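Local atomic coordinates of iron-containing alcohol dehydrogenase (Ralstonia eutropha, PDB entry 3JZD), a protein that probably reduces maleylacetate to 3-oxoadipate with NADH or NADPH, as a homodimeric member of the iron-containing alcohol dehydrogenase family. Residues A[29-34]-A[115-120]; A[38-43]-A[83-88]; A[76-81]-A[105-110]; A[174-179]-A[296-301]. All coordinates share one frame; numbering follows the deposited sequence.

How the contacts relate
Four largely apolar contacts illustrate how a two-domain dehydrogenase packs its layers. Contacts 1 to 3 belong to the nucleotide-binding half, where a parallel sheet lies between helices; contact 4 lies in the all-helical half, its centre about 31 Å from those of contacts 1 and 3. Contacts 1 and 2 each set a helix on a strand of the same sheet and are partly buried, whereas contacts 3 and 4 join helix to helix in the interior. Helix 75-88 serves both contact 2 and contact 3, and Leu-42 CD1 meets Ile-108 CD1 between them. Alanines dominate contact 3, larger branched side chains contact 4, and only contact 2 brings an arginine to its margin.

Contact 1 of 4, residues A[29-34]-A[115-120]; sequences AEVERL and PIVAIP
Leu-34 meets Val-117 and Pro-115 through a single methyl, an example of how one branched side chain can seat a helical segment on a sheet. Its CG stands beside the backbone N (chi1 -70°), and the extended second torsion carries CD1 down to the strand. There CD1 packs 3.5 Å from Val-117 CG2, the two side chains crossing obliquely. The same methyl lies 4.0 Å from Pro-115 CB, but here leucine and proline run past one another in opposite senses, and CB is the ring atom that is touched. Val-117 offers CG2 because its CG1 is anti to the backbone N (chi1 173°), which leaves CG2 on the helix side. One helical turn back, Val-31 CG2 approaches Val-117 CG2 more loosely, at 4.3 Å. All three pairs are purely apolar. Helix 27-33 thus rests on the parallel sheet of the nucleotide-binding domain, with Glu-30 in a salt bridge to Arg-16. Val-117 also touches Ile-154 of strand 152-155, while Val-31 leans on Val-94 of strand 92-97 and Leu-58 of helix 48-58, so the contact lies over strand 116-120, with strands 152-155 and 92-97 flanking it in the sheet.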
loop_
_atom_site.group_PDB
_atom_site.type_symbol
_atom_site.label_atom_id
_atom_site.label_comp_id
_atom_site.label_asym_id
_atom_site.label_seq_id
_atom_site.Cartn_x
_atom_site.Cartn_y
_atom_site.Cartn_z
ATOM N N ALA A 29 -19.689 -8.478 13.020
ATOM C CA ALA A 29 -19.009 -7.266 13.521
ATOM C C ALA A 29 -18.681 -6.320 12.339
ATOM O O ALA A 29 -18.803 -5.119 12.476
ATOM C CB ALA A 29 -17.712 -7.602 14.325
ATOM N N GLU A 30 -18.307 -6.878 11.184
ATOM C CA GLU A 30 -17.980 -6.044 10.002
ATOM C C GLU A 30 -19.187 -5.405 9.335
ATOM O O GLU A 30 -19.135 -4.258 8.870
ATOM C CB GLU A 30 -17.139 -6.851 9.012
ATOM C CG GLU A 30 -15.777 -7.187 9.581
ATOM C CD GLU A 30 -14.964 -5.922 9.965
ATOM O OE1 GLU A 30 -15.093 -4.871 9.299
ATOM O OE2 GLU A 30 -14.188 -5.999 10.916
ATOM N N VAL A 31 -20.280 -6.142 9.279
ATOM C CA VAL A 31 -21.557 -5.590 8.809
ATOM C C VAL A 31 -22.035 -4.472 9.769
ATOM O O VAL A 31 -22.439 -3.387 9.309
ATOM C CB VAL A 31 -22.610 -6.723 8.649
ATOM C CG1 VAL A 31 -24.024 -6.185 8.472
ATOM C CG2 VAL A 31 -22.212 -7.630 7.434
ATOM N N GLU A 32 -21.969 -4.731 11.085
ATOM C CA GLU A 32 -22.390 -3.751 12.104
ATOM C C GLU A 32 -21.545 -2.494 11.968
ATOM O O GLU A 32 -22.051 -1.415 12.091
ATOM C CB GLU A 32 -22.266 -4.320 13.546
ATOM C CG GLU A 32 -23.285 -5.441 13.921
ATOM C CD GLU A 32 -22.940 -6.276 15.191
ATOM O OE1 GLU A 32 -21.756 -6.420 15.606
ATOM O OE2 GLU A 32 -23.894 -6.833 15.759
ATOM N N ARG A 33 -20.263 -2.652 11.657
ATOM C CA ARG A 33 -19.335 -1.525 11.525
ATOM C C ARG A 33 -19.736 -0.608 10.375
ATOM O O ARG A 33 -19.581 0.589 10.441
ATOM C CB ARG A 33 -17.926 -2.086 11.339
ATOM C CG ARG A 33 -16.811 -1.118 11.517
ATOM C CD ARG A 33 -15.450 -1.832 11.517
ATOM N NE ARG A 33 -14.394 -0.852 11.831
ATOM C CZ ARG A 33 -13.910 0.049 10.958
ATOM N NH1 ARG A 33 -14.356 0.091 9.705
ATOM N NH2 ARG A 33 -12.970 0.916 11.330
ATOM N N LEU A 34 -20.269 -1.189 9.312
ATOM C CA LEU A 34 -20.762 -0.438 8.180
ATOM C C LEU A 34 -22.104 0.227 8.515
ATOM O O LEU A 34 -22.618 1.002 7.734
ATOM C CB LEU A 34 -20.944 -1.380 6.981
ATOM C CG LEU A 34 -19.653 -1.886 6.365
ATOM C CD1 LEU A 34 -19.923 -2.969 5.355
ATOM C CD2 LEU A 34 -18.896 -0.699 5.742
ATOM N N PRO A 115 -23.220 -1.123 0.371
ATOM C CA PRO A 115 -21.866 -1.618 0.586
ATOM C C PRO A 115 -21.770 -3.109 0.347
ATOM O O PRO A 115 -22.739 -3.830 0.570
ATOM C CB PRO A 115 -21.624 -1.334 2.077
ATOM C CG PRO A 115 -23.006 -1.281 2.654
ATOM C CD PRO A 115 -23.788 -0.580 1.602
ATOM N N ILE A 116 -20.607 -3.545 -0.094
ATOM C CA ILE A 116 -20.319 -4.965 -0.201
ATOM C C ILE A 116 -19.212 -5.339 0.781
ATOM O O ILE A 116 -18.203 -4.615 0.889
ATOM C CB ILE A 116 -19.707 -5.360 -1.579
ATOM C CG1 ILE A 116 -20.572 -4.875 -2.739
ATOM C CG2 ILE A 116 -19.515 -6.877 -1.670
ATOM C CD1 ILE A 116 -19.799 -4.907 -4.081
ATOM N N VAL A 117 -19.426 -6.438 1.504
ATOM C CA VAL A 117 -18.371 -7.101 2.277
ATOM C C VAL A 117 -18.006 -8.368 1.467
ATOM O O VAL A 117 -18.856 -9.241 1.251
ATOM C CB VAL A 117 -18.824 -7.532 3.682
ATOM C CG1 VAL A 117 -17.707 -8.386 4.406
ATOM C CG2 VAL A 117 -19.283 -6.332 4.497
ATOM N N ALA A 118 -16.768 -8.447 0.998
ATOM C CA ALA A 118 -16.315 -9.577 0.193
ATOM C C ALA A 118 -15.582 -10.574 1.069
ATOM O O ALA A 118 -14.736 -10.195 1.875
ATOM C CB ALA A 118 -15.390 -9.082 -0.994
ATOM N N ILE A 119 -15.943 -11.848 0.932
ATOM C CA ILE A 119 -15.265 -12.960 1.616
ATOM C C ILE A 119 -14.738 -13.883 0.480
ATOM O O ILE A 119 -15.450 -14.767 0.040
ATOM C CB ILE A 119 -16.231 -13.695 2.559
ATOM C CG1 ILE A 119 -16.917 -12.682 3.479
ATOM C CG2 ILE A 119 -15.449 -14.757 3.373
ATOM C CD1 ILE A 119 -17.806 -13.276 4.610
ATOM N N PRO A 120 -13.507 -13.640 -0.030
ATOM C CA PRO A 120 -13.032 -14.371 -1.197
ATOM C C PRO A 120 -12.550 -15.777 -0.907
ATOM O O PRO A 120 -11.929 -16.008 0.112
ATOM C CB PRO A 120 -11.863 -13.519 -1.706
ATOM C CG PRO A 120 -11.998 -12.218 -1.068
ATOM C CD PRO A 120 -12.675 -12.450 0.230
#

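Contact 2 of 4, residues A[38-43]-A[83-88]; sequences RALVLC and ARAREA
The guanidinium of Arg-38 is met obliquely by the carbonyl O of Ala-88, neither squarely over a face nor at an edge. The setting is the Rossmann-like alpha/beta layer of the dehydrogenase's nucleotide-binding domain, where helix 75-88 forms the beta-alpha-beta crossover from strand 62-66 to strand 92-97 and passes over strand 39-42, which lies between those two in the parallel sheet. The closest touch comes from the aliphatic part of the arginine chain, Arg-38 CD lying 3.8 Å from Ala-88 O. A bend at the third torsion (chi3 -61°) turns the group away from the extended course of the chain before it, and its polar partner lies one residue beyond the helical segment, where NE donates a hydrogen bond to the carbonyl O of Gly-89. That bond holds the arginine alongside the Ala-88 carbonyl.

Deeper in, the chemistry is wholly apolar. Leu-40 points from the strand toward the helix, and its CG, anti to the backbone N (chi1 179°), extends the side chain from the sheet to the helix. The small side chain of Ala-85 lets the helix come near, with 6.6 Å between the CA atoms of Leu-40 and Ala-85. Ala-90 touches both residues from the loop, and Met-114 also packs on Ala-85. On the far face of the sheet Val-41 faces helix 48-58 instead, the alternation expected of a strand covered on both sides. At the centre, Leu-40 CD2 sits 3.8 Å from Ala-85 CB and equally far from Ala-85 CA.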
loop_
_atom_site.group_PDB
_atom_site.type_symbol
_atom_site.label_atom_id
_atom_site.label_comp_id
_atom_site.label_asym_id
_atom_site.label_seq_id
_atom_site.Cartn_x
_atom_site.Cartn_y
_atom_site.Cartn_z
ATOM N N ARG A 38 -29.379 -5.343 7.446
ATOM C CA ARG A 38 -29.965 -6.495 6.716
ATOM C C ARG A 38 -29.032 -6.856 5.567
ATOM O O ARG A 38 -29.122 -6.281 4.496
ATOM C CB ARG A 38 -31.357 -6.172 6.161
ATOM C CG ARG A 38 -32.454 -6.002 7.197
ATOM C CD ARG A 38 -33.708 -5.313 6.605
ATOM N NE ARG A 38 -33.385 -3.964 6.100
ATOM C CZ ARG A 38 -33.328 -2.843 6.834
ATOM N NH1 ARG A 38 -33.601 -2.851 8.145
ATOM N NH2 ARG A 38 -32.991 -1.690 6.253
ATOM N N ALA A 39 -28.148 -7.825 5.806
ATOM C CA ALA A 39 -27.151 -8.174 4.833
ATOM C C ALA A 39 -27.600 -9.418 4.070
ATOM O O ALA A 39 -27.940 -10.432 4.670
ATOM C CB ALA A 39 -25.805 -8.398 5.549
ATOM N N LEU A 40 -27.585 -9.338 2.747
ATOM C CA LEU A 40 -27.915 -10.474 1.883
ATOM C C LEU A 40 -26.615 -11.182 1.529
ATOM O O LEU A 40 -25.699 -10.564 1.008
ATOM C CB LEU A 40 -28.576 -9.986 0.596
ATOM C CG LEU A 40 -28.970 -11.017 -0.456
ATOM C CD1 LEU A 40 -30.086 -11.961 0.088
ATOM C CD2 LEU A 40 -29.402 -10.259 -1.716
ATOM N N VAL A 41 -26.574 -12.483 1.784
ATOM C CA VAL A 41 -25.420 -13.322 1.509
ATOM C C VAL A 41 -25.583 -13.906 0.105
ATOM O O VAL A 41 -26.650 -14.476 -0.245
ATOM C CB VAL A 41 -25.278 -14.459 2.557
ATOM C CG1 VAL A 41 -24.002 -15.304 2.237
ATOM C CG2 VAL A 41 -25.275 -13.883 3.998
ATOM N N LEU A 42 -24.514 -13.796 -0.673
ATOM C CA LEU A 42 -24.488 -14.211 -2.044
ATOM C C LEU A 42 -23.540 -15.369 -2.235
ATOM O O LEU A 42 -22.453 -15.400 -1.628
ATOM C CB LEU A 42 -23.981 -13.047 -2.905
ATOM C CG LEU A 42 -24.648 -11.678 -2.780
ATOM C CD1 LEU A 42 -23.888 -10.578 -3.585
ATOM C CD2 LEU A 42 -26.097 -11.794 -3.205
ATOM N N CYS A 43 -23.914 -16.297 -3.104
ATOM C CA CYS A 43 -23.025 -17.410 -3.470
ATOM C C CYS A 43 -23.476 -18.069 -4.749
ATOM O O CYS A 43 -24.547 -17.749 -5.279
ATOM C CB CYS A 43 -22.978 -18.467 -2.353
ATOM S SG CYS A 43 -24.561 -19.231 -1.958
ATOM N N ALA A 83 -33.207 -7.621 -7.503
ATOM C CA ALA A 83 -34.610 -7.716 -7.150
ATOM C C ALA A 83 -34.761 -8.384 -5.801
ATOM O O ALA A 83 -35.536 -7.928 -4.966
ATOM C CB ALA A 83 -35.376 -8.497 -8.204
ATOM N N ARG A 84 -34.032 -9.465 -5.562
ATOM C CA ARG A 84 -34.143 -10.132 -4.265
ATOM C C ARG A 84 -33.655 -9.244 -3.114
ATOM O O ARG A 84 -34.212 -9.276 -2.020
ATOM C CB ARG A 84 -33.315 -11.393 -4.244
ATOM C CG ARG A 84 -33.436 -12.102 -2.922
ATOM C CD ARG A 84 -34.712 -12.931 -2.848
ATOM N NE ARG A 84 -34.466 -14.185 -3.548
ATOM C CZ ARG A 84 -33.729 -15.179 -3.045
ATOM N NH1 ARG A 84 -33.167 -15.080 -1.826
ATOM N NH2 ARG A 84 -33.538 -16.274 -3.768
ATOM N N ALA A 85 -32.583 -8.489 -3.368
ATOM C CA ALA A 85 -32.001 -7.591 -2.361
ATOM C C ALA A 85 -33.035 -6.549 -2.008
ATOM O O ALA A 85 -33.286 -6.260 -0.823
ATOM C CB ALA A 85 -30.739 -6.927 -2.894
ATOM N N ARG A 86 -33.644 -5.969 -3.049
ATOM C CA ARG A 86 -34.678 -4.958 -2.819
ATOM C C ARG A 86 -35.840 -5.532 -2.035
ATOM O O ARG A 86 -36.259 -4.971 -1.039
ATOM C CB ARG A 86 -35.101 -4.326 -4.126
ATOM C CG ARG A 86 -34.087 -3.284 -4.534
ATOM C CD ARG A 86 -34.148 -2.899 -5.980
ATOM N NE ARG A 86 -33.360 -1.684 -6.182
ATOM C CZ ARG A 86 -32.951 -1.222 -7.362
ATOM N NH1 ARG A 86 -33.215 -1.881 -8.487
ATOM N NH2 ARG A 86 -32.241 -0.098 -7.413
ATOM N N GLU A 87 -36.301 -6.695 -2.440
ATOM C CA GLU A 87 -37.390 -7.367 -1.760
ATOM C C GLU A 87 -37.081 -7.678 -0.288
ATOM O O GLU A 87 -37.987 -7.723 0.538
ATOM C CB GLU A 87 -37.686 -8.635 -2.542
ATOM C CG GLU A 87 -38.571 -9.677 -1.899
ATOM C CD GLU A 87 -38.424 -11.002 -2.649
ATOM O OE1 GLU A 87 -38.435 -10.989 -3.909
ATOM O OE2 GLU A 87 -38.261 -12.050 -1.976
ATOM N N ALA A 88 -35.813 -7.899 0.047
ATOM C CA ALA A 88 -35.437 -8.209 1.438
ATOM C C ALA A 88 -35.157 -6.953 2.251
ATOM O O ALA A 88 -34.973 -7.017 3.476
ATOM C CB ALA A 88 -34.232 -9.090 1.468
#

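Contact 3 of 4, residues A[76-81]-A[105-110]; sequences ESARDA and GKAIAL
Ala-78 and Ala-107 face each other methyl to methyl, their CB atoms 3.7 Å apart, and this pair shows how small residues allow two helices to approach closely. The CA atoms of the two alanines are separated by 5.8 Å, a short separation made possible by the two small side chains. Ala-107 points toward the other helix, whereas the CB of Ala-78 leaves its helix at a slant to the line between them.

One turn farther along helix 75-88, Ala-81 points its methyl toward the partner and meets a longer side chain. Ile-108 starts out along the flank of its own helix, but its CG1 branch, set beside the backbone N (chi1 -64°) and then extended (chi2 169°), brings the tip back to the neighbour. Ile-108 CD1 reaches 3.8 Å from Ala-81 CB, with CG1 a little farther off, so the branch lies against the methyl over two of its carbons.

Leu-134 of strand 131-136 packs on both Ala-78 and Ala-107. On helix 99-112 Lys-106 contacts the bound NAD, its NZ donating to the carbonyl oxygens of Ser-126, Thr-129 and Val-131. Alanine-based packing of neighbouring helices on one face of a parallel sheet is consistent with the Rossmann-like nucleotide-binding domain of this dehydrogenase family.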
loop_
_atom_site.group_PDB
_atom_site.type_symbol
_atom_site.label_atom_id
_atom_site.label_comp_id
_atom_site.label_asym_id
_atom_site.label_seq_id
_atom_site.Cartn_x
_atom_site.Cartn_y
_atom_site.Cartn_z
ATOM N N GLU A 76 -28.990 -10.867 -16.509
ATOM C CA GLU A 76 -30.264 -11.320 -15.916
ATOM C C GLU A 76 -30.102 -11.876 -14.496
ATOM O O GLU A 76 -31.081 -11.907 -13.753
ATOM C CB GLU A 76 -31.058 -12.298 -16.810
ATOM C CG GLU A 76 -30.361 -13.583 -17.170
ATOM C CD GLU A 76 -29.300 -13.438 -18.266
ATOM O OE1 GLU A 76 -29.270 -12.401 -18.984
ATOM O OE2 GLU A 76 -28.504 -14.397 -18.402
ATOM N N SER A 77 -28.902 -12.346 -14.133
ATOM C CA SER A 77 -28.622 -12.742 -12.734
ATOM C C SER A 77 -28.482 -11.509 -11.853
ATOM O O SER A 77 -28.991 -11.480 -10.749
ATOM C CB SER A 77 -27.340 -13.547 -12.615
ATOM O OG SER A 77 -27.566 -14.829 -13.098
ATOM N N ALA A 78 -27.744 -10.523 -12.358
ATOM C CA ALA A 78 -27.622 -9.229 -11.708
ATOM C C ALA A 78 -29.030 -8.711 -11.372
ATOM O O ALA A 78 -29.315 -8.389 -10.231
ATOM C CB ALA A 78 -26.891 -8.257 -12.616
ATOM N N ARG A 79 -29.930 -8.715 -12.354
ATOM C CA ARG A 79 -31.327 -8.241 -12.157
ATOM C C ARG A 79 -32.062 -9.045 -11.103
ATOM O O ARG A 79 -32.743 -8.503 -10.221
ATOM C CB ARG A 79 -32.141 -8.369 -13.451
ATOM C CG ARG A 79 -31.558 -7.637 -14.637
ATOM C CD ARG A 79 -31.981 -6.182 -14.793
ATOM N NE ARG A 79 -31.140 -5.548 -15.817
ATOM C CZ ARG A 79 -31.218 -5.782 -17.131
ATOM N NH1 ARG A 79 -32.100 -6.651 -17.633
ATOM N NH2 ARG A 79 -30.392 -5.145 -17.961
ATOM N N ASP A 80 -31.953 -10.357 -11.212
ATOM C CA ASP A 80 -32.625 -11.214 -10.265
ATOM C C ASP A 80 -32.083 -11.014 -8.846
ATOM O O ASP A 80 -32.847 -10.983 -7.895
ATOM C CB ASP A 80 -32.469 -12.663 -10.666
ATOM C CG ASP A 80 -33.313 -13.578 -9.819
ATOM O OD1 ASP A 80 -34.480 -13.234 -9.583
ATOM O OD2 ASP A 80 -32.828 -14.645 -9.395
ATOM N N ALA A 81 -30.767 -10.905 -8.711
ATOM C CA ALA A 81 -30.160 -10.720 -7.398
ATOM C C ALA A 81 -30.586 -9.384 -6.794
ATOM O O ALA A 81 -30.982 -9.317 -5.642
ATOM C CB ALA A 81 -28.671 -10.809 -7.495
ATOM N N GLY A 105 -22.065 -9.264 -6.457
ATOM C CA GLY A 105 -22.120 -8.224 -5.411
ATOM C C GLY A 105 -21.859 -6.855 -6.024
ATOM O O GLY A 105 -22.572 -5.886 -5.719
ATOM N N LYS A 106 -20.862 -6.794 -6.911
ATOM C CA LYS A 106 -20.491 -5.557 -7.605
ATOM C C LYS A 106 -21.652 -5.047 -8.438
ATOM O O LYS A 106 -21.856 -3.844 -8.502
ATOM C CB LYS A 106 -19.254 -5.739 -8.503
ATOM C CG LYS A 106 -17.950 -5.914 -7.733
ATOM C CD LYS A 106 -16.729 -5.942 -8.645
ATOM C CE LYS A 106 -15.414 -5.805 -7.893
ATOM N NZ LYS A 106 -14.231 -5.765 -8.829
ATOM N N ALA A 107 -22.389 -5.965 -9.075
ATOM C CA ALA A 107 -23.521 -5.593 -9.919
ATOM C C ALA A 107 -24.617 -5.021 -9.065
ATOM O O ALA A 107 -25.228 -4.049 -9.431
ATOM C CB ALA A 107 -24.038 -6.804 -10.722
ATOM N N ILE A 108 -24.884 -5.637 -7.914
ATOM C CA ILE A 108 -25.927 -5.118 -7.010
ATOM C C ILE A 108 -25.539 -3.716 -6.525
ATOM O O ILE A 108 -26.382 -2.825 -6.440
ATOM C CB ILE A 108 -26.155 -6.069 -5.797
ATOM C CG1 ILE A 108 -26.697 -7.417 -6.271
ATOM C CG2 ILE A 108 -27.107 -5.467 -4.744
ATOM C CD1 ILE A 108 -26.696 -8.449 -5.183
ATOM N N ALA A 109 -24.264 -3.528 -6.222
ATOM C CA ALA A 109 -23.760 -2.269 -5.695
ATOM C C ALA A 109 -23.806 -1.221 -6.769
ATOM O O ALA A 109 -24.063 -0.067 -6.464
ATOM C CB ALA A 109 -22.358 -2.408 -5.162
ATOM N N LEU A 110 -23.570 -1.627 -8.017
ATOM C CA LEU A 110 -23.665 -0.703 -9.142
ATOM C C LEU A 110 -25.073 -0.107 -9.262
ATOM O O LEU A 110 -25.209 1.069 -9.500
ATOM C CB LEU A 110 -23.308 -1.397 -10.450
ATOM C CG LEU A 110 -23.154 -0.482 -11.678
ATOM C CD1 LEU A 110 -22.184 0.642 -11.377
ATOM C CD2 LEU A 110 -22.664 -1.274 -12.887
#

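Contact 4 of 4, residues A[174-179]-A[296-301]; sequences NAIAHA and ATLFDL
Two helical segments pass at a fairly wide spacing, with their nearest CA atoms, those of Ile-176 and Leu-298, 9.1 Å apart. Large aliphatic side chains bridge that gap, a useful contrast to helix pairs brought together by alanine. Ile-176 supplies one side alone and uses both of its branches. Its CG2, anti to the backbone N, meets Leu-298 CD2 at 4.0 Å, while the longer CG1 branch, beside the backbone N (chi1 -74°), extends until CD1 lies 4.1 Å from Leu-301 CD2. The isoleucine thus spans two leucines one turn apart on the partner helix, lying at a slant to each. These leucines differ in their first torsion: Leu-298 carries CG beside its backbone N, whereas Leu-301 has it anti (chi1 -170°), yet each presents CD2 to the isoleucine. The meeting is buried and entirely apolar, with all three side chains directed at the opposite helix. It belongs to the all-helical C-terminal domain, where helix 165-182 and helix 294-304 share further neighbours. Leu-203 of helix 190-212 touches Ile-176 and Ile-207 of the same helix touches Leu-301, while Leu-298 also packs on Leu-269 of helix 257-272 and Ile-283 of helix 277-287.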
loop_
_atom_site.group_PDB
_atom_site.type_symbol
_atom_site.label_atom_id
_atom_site.label_comp_id
_atom_site.label_asym_id
_atom_site.label_seq_id
_atom_site.Cartn_x
_atom_site.Cartn_y
_atom_site.Cartn_z
ATOM N N ASN A 174 -3.654 -16.978 -12.207
ATOM C CA ASN A 174 -4.465 -15.827 -12.605
ATOM C C ASN A 174 -3.988 -14.596 -11.790
ATOM O O ASN A 174 -3.744 -13.521 -12.334
ATOM C CB ASN A 174 -5.931 -16.181 -12.398
ATOM C CG ASN A 174 -6.888 -15.073 -12.734
ATOM O OD1 ASN A 174 -6.542 -14.049 -13.338
ATOM N ND2 ASN A 174 -8.111 -15.273 -12.340
ATOM N N ALA A 175 -3.801 -14.775 -10.494
ATOM C CA ALA A 175 -3.341 -13.683 -9.635
ATOM C C ALA A 175 -1.913 -13.251 -10.041
ATOM O O ALA A 175 -1.647 -12.072 -10.163
ATOM C CB ALA A 175 -3.375 -14.124 -8.186
ATOM N N ILE A 176 -1.016 -14.221 -10.269
ATOM C CA ILE A 176 0.356 -13.902 -10.699
ATOM C C ILE A 176 0.328 -13.084 -11.989
ATOM O O ILE A 176 1.108 -12.164 -12.136
ATOM C CB ILE A 176 1.229 -15.173 -10.875
ATOM C CG1 ILE A 176 1.597 -15.723 -9.510
ATOM C CG2 ILE A 176 2.511 -14.864 -11.726
ATOM C CD1 ILE A 176 2.242 -17.081 -9.500
ATOM N N ALA A 177 -0.596 -13.409 -12.899
ATOM C CA ALA A 177 -0.730 -12.652 -14.155
ATOM C C ALA A 177 -0.956 -11.191 -13.895
ATOM O O ALA A 177 -0.397 -10.364 -14.613
ATOM C CB ALA A 177 -1.926 -13.174 -15.052
ATOM N N HIS A 178 -1.817 -10.867 -12.919
ATOM C CA HIS A 178 -2.115 -9.441 -12.621
ATOM C C HIS A 178 -0.819 -8.709 -12.246
ATOM O O HIS A 178 -0.512 -7.618 -12.740
ATOM C CB HIS A 178 -3.072 -9.253 -11.428
ATOM C CG HIS A 178 -4.357 -10.028 -11.498
ATOM N ND1 HIS A 178 -5.017 -10.309 -12.676
ATOM C CD2 HIS A 178 -5.145 -10.507 -10.505
ATOM C CE1 HIS A 178 -6.136 -10.963 -12.408
ATOM N NE2 HIS A 178 -6.237 -11.098 -11.097
ATOM N N ALA A 179 -0.067 -9.329 -11.355
ATOM C CA ALA A 179 1.193 -8.780 -10.908
ATOM C C ALA A 179 2.234 -8.709 -12.043
ATOM O O ALA A 179 2.964 -7.711 -12.185
ATOM C CB ALA A 179 1.758 -9.623 -9.698
ATOM N N ALA A 296 9.283 -19.623 -19.130
ATOM C CA ALA A 296 9.487 -21.049 -18.891
ATOM C C ALA A 296 9.197 -21.428 -17.454
ATOM O O ALA A 296 8.662 -22.522 -17.184
ATOM C CB ALA A 296 10.912 -21.479 -19.285
ATOM N N THR A 297 9.571 -20.535 -16.534
ATOM C CA THR A 297 9.416 -20.779 -15.117
ATOM C C THR A 297 7.942 -20.869 -14.729
ATOM O O THR A 297 7.564 -21.760 -13.982
ATOM C CB THR A 297 10.227 -19.745 -14.259
ATOM O OG1 THR A 297 11.600 -19.798 -14.637
ATOM C CG2 THR A 297 10.135 -20.041 -12.769
ATOM N N LEU A 298 7.113 -19.961 -15.249
ATOM C CA LEU A 298 5.673 -19.961 -14.933
ATOM C C LEU A 298 4.948 -21.148 -15.581
ATOM O O LEU A 298 4.007 -21.711 -15.021
ATOM C CB LEU A 298 5.050 -18.588 -15.317
ATOM C CG LEU A 298 5.568 -17.525 -14.331
ATOM C CD1 LEU A 298 5.374 -16.123 -14.795
ATOM C CD2 LEU A 298 4.869 -17.807 -12.935
ATOM N N PHE A 299 5.406 -21.528 -16.769
ATOM C CA PHE A 299 4.921 -22.711 -17.441
ATOM C C PHE A 299 5.158 -23.916 -16.543
ATOM O O PHE A 299 4.237 -24.681 -16.299
ATOM C CB PHE A 299 5.653 -22.924 -18.739
ATOM C CG PHE A 299 5.211 -24.126 -19.484
ATOM C CD1 PHE A 299 5.763 -25.370 -19.204
ATOM C CD2 PHE A 299 4.278 -24.025 -20.496
ATOM C CE1 PHE A 299 5.371 -26.525 -19.925
ATOM C CE2 PHE A 299 3.895 -25.185 -21.227
ATOM C CZ PHE A 299 4.436 -26.413 -20.927
ATOM N N ASP A 300 6.388 -24.067 -16.064
ATOM C CA ASP A 300 6.727 -25.184 -15.166
ATOM C C ASP A 300 5.929 -25.159 -13.870
ATOM O O ASP A 300 5.591 -26.210 -13.335
ATOM C CB ASP A 300 8.218 -25.208 -14.782
ATOM C CG ASP A 300 9.120 -25.539 -15.918
ATOM O OD1 ASP A 300 8.627 -25.977 -16.982
ATOM O OD2 ASP A 300 10.356 -25.324 -15.765
ATOM N N LEU A 301 5.657 -23.978 -13.335
ATOM C CA LEU A 301 4.901 -23.879 -12.079
ATOM C C LEU A 301 3.496 -24.451 -12.268
ATOM O O LEU A 301 2.921 -25.098 -11.349
ATOM C CB LEU A 301 4.799 -22.411 -11.644
ATOM C CG LEU A 301 4.276 -22.027 -10.263
ATOM C CD1 LEU A 301 5.142 -22.727 -9.222
ATOM C CD2 LEU A 301 4.337 -20.492 -10.140
#